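Local coordinates for protein enoyl-CoA hydratase/isomerase (Pseudomonas aeruginosa, PDB 3LAO) that probably hydrates the side-chain double bond of a steroid enoyl-CoA thioester in cholesterol metabolism, as a member of the enoyl-CoA hydratase/isomerase (crotonase) family, at residues A42-A45 with L46-E50. Sequence-based numbering, arbitrary orientation. Where two conformers were deposited one is given.
Sequences ADLA and LAMGE
L44 and M48, one helical turn apart, supply the side-chain meeting in this piece of helix: CD1 of L44 lies 4.0 Å from CE of M48, a contact made by one of two deposited conformers of this selenomethionine and tentative to that extent. The two chains run side by side and point the same way. In this conformer the M48 chain is bent at both chi2 (75°) and chi3 (82°), which turns its methyl back toward the leucine. L44 and A47 pack against I25 of strand 22-27, and M48 joins them there in the conformer described, with the same reservation. This helix, 38-53, is the connection of a beta-alpha-beta unit between the parallel strands 22-27 and 59-64 of the main sheet in the crotonase fold. L44 and A47 also touch V14 of the neighbouring strand 14-19, so the buried side of the helix spreads over both strands.

Beneath the side chains the backbone is regular alpha helix. N of M48 gives its hydrogen to O of L44 at 2.9 Å, and N of G49 bonds O of A45 at the same 2.9 Å. L46 has CG anti to its own carbonyl carbon, and this lays CG 3.4 Å from O of A42, the carbonyl that already accepts the N-H of L46. A47 sets its small CB 3.5 Å from O of D43, which its own N-H grips. The carboxylate of D43 is held from strand 14-19 at both oxygens: OD1 forms a salt bridge with the guanidinium group of R16, to which E50 brings a second carboxylate, while OD2 accepts the backbone N-H of V14.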
ATOM      1  N   ALA B  42       9.689 -24.670  16.277  1.00 30.71           N
ATOM      2  CA  ALA B  42       8.586 -25.513  16.620  1.00 34.10           C
ATOM      3  C   ALA B  42       7.931 -24.995  17.881  1.00 38.72           C
ATOM      4  O   ALA B  42       6.684 -24.951  18.003  1.00 38.73           O
ATOM      5  CB  ALA B  42       9.070 -26.919  16.825  1.00 30.34           C
ATOM      6  N   ASP B  43       8.770 -24.595  18.821  1.00 31.09           N
ATOM      7  CA  ASP B  43       8.248 -24.149  20.088  1.00 32.81           C
ATOM      8  C   ASP B  43       7.464 -22.815  19.973  1.00 33.35           C
ATOM      9  O   ASP B  43       6.397 -22.688  20.556  1.00 39.67           O
ATOM     10  CB  ASP B  43       9.350 -24.108  21.146  1.00 36.00           C
ATOM     11  CG  ASP B  43       8.789 -24.134  22.551  1.00 39.42           C
ATOM     12  OD1 ASP B  43       7.730 -24.777  22.781  1.00 42.66           O
ATOM     13  OD2 ASP B  43       9.401 -23.519  23.421  1.00 37.37           O
ATOM     14  N   LEU B  44       7.996 -21.854  19.220  1.00 28.63           N
ATOM     15  CA  LEU B  44       7.293 -20.621  18.885  1.00 30.25           C
ATOM     16  C   LEU B  44       5.925 -20.899  18.161  1.00 30.63           C
ATOM     17  O   LEU B  44       4.899 -20.346  18.542  1.00 32.03           O
ATOM     18  CB  LEU B  44       8.193 -19.642  18.073  1.00 27.23           C
ATOM     19  CG  LEU B  44       7.526 -18.335  17.526  1.00 33.86           C
ATOM     20  CD1 LEU B  44       6.893 -17.523  18.653  1.00 31.34           C
ATOM     21  CD2 LEU B  44       8.469 -17.420  16.760  1.00 22.56           C
ATOM     22  N   ALA B  45       5.917 -21.748  17.138  1.00 23.17           N
ATOM     23  CA  ALA B  45       4.671 -22.126  16.482  1.00 20.37           C
ATOM     24  C   ALA B  45       3.680 -22.795  17.437  1.00 31.17           C
ATOM     25  O   ALA B  45       2.479 -22.526  17.350  1.00 37.53           O
ATOM     26  CB  ALA B  45       4.928 -23.013  15.295  1.00 21.51           C
ATOM     27  N   LEU B  46       4.174 -23.629  18.362  1.00 34.42           N
ATOM     28  CA  LEU B  46       3.304 -24.226  19.400  1.00 30.91           C
ATOM     29  C   LEU B  46       2.736 -23.219  20.395  1.00 33.27           C
ATOM     30  O   LEU B  46       1.586 -23.328  20.795  1.00 32.32           O
ATOM     31  CB  LEU B  46       4.000 -25.357  20.152  1.00 22.86           C
ATOM     32  CG  LEU B  46       4.097 -26.674  19.380  1.00 34.85           C
ATOM     33  CD1 LEU B  46       4.851 -27.724  20.192  1.00 40.03           C
ATOM     34  CD2 LEU B  46       2.733 -27.218  18.962  1.00 28.06           C
ATOM     35  N   ALA B  47       3.570 -22.269  20.814  1.00 39.16           N
ATOM     36  CA  ALA B  47       3.143 -21.142  21.629  1.00 29.26           C
ATOM     37  C   ALA B  47       2.052 -20.309  20.915  1.00 35.24           C
ATOM     38  O   ALA B  47       1.080 -19.900  21.548  1.00 37.04           O
ATOM     39  CB  ALA B  47       4.335 -20.259  21.977  1.00 17.83           C
HETATM   40  N   MSE B  48       2.202 -20.059  19.616  0.52 32.58           N
HETATM   41  CA  MSE B  48       1.133 -19.355  18.902  0.52 31.32           C
HETATM   42  C   MSE B  48      -0.150 -20.183  18.815  0.52 31.36           C
HETATM   43  O   MSE B  48      -1.228 -19.668  19.051  0.52 31.85           O
HETATM   44  CB  MSE B  48       1.563 -18.911  17.512  0.52 27.02           C
HETATM   45  CG  MSE B  48       1.060 -17.518  17.214  0.52 34.92           C
HETATM   46 SE   MSE B  48       2.110 -16.176  18.165  0.52 27.40          SE
HETATM   47  CE  MSE B  48       3.629 -16.034  16.933  0.52 76.47           C
ATOM     48  N   GLY B  49      -0.021 -21.464  18.483  1.00 29.31           N
ATOM     49  CA  GLY B  49      -1.172 -22.354  18.444  1.00 29.14           C
ATOM     50  C   GLY B  49      -1.919 -22.322  19.773  1.00 35.47           C
ATOM     51  O   GLY B  49      -3.142 -22.280  19.829  1.00 36.53           O
ATOM     52  N   GLU B  50      -1.177 -22.313  20.862  1.00 29.01           N
ATOM     53  CA  GLU B  50      -1.813 -22.323  22.156  1.00 31.64           C
ATOM     54  C   GLU B  50      -2.525 -20.977  22.482  1.00 38.97           C
ATOM     55  O   GLU B  50      -3.605 -20.968  23.101  1.00 40.69           O
ATOM     56  CB  GLU B  50      -0.808 -22.756  23.240  1.00 34.32           C
ATOM     57  CG  GLU B  50      -1.020 -22.077  24.613  1.00 50.43           C
ATOM     58  CD  GLU B  50       0.068 -22.433  25.679  1.00 71.15           C
ATOM     59  OE1 GLU B  50       1.267 -22.662  25.301  1.00 55.55           O
ATOM     60  OE2 GLU B  50      -0.304 -22.470  26.895  1.00 70.64           O
TER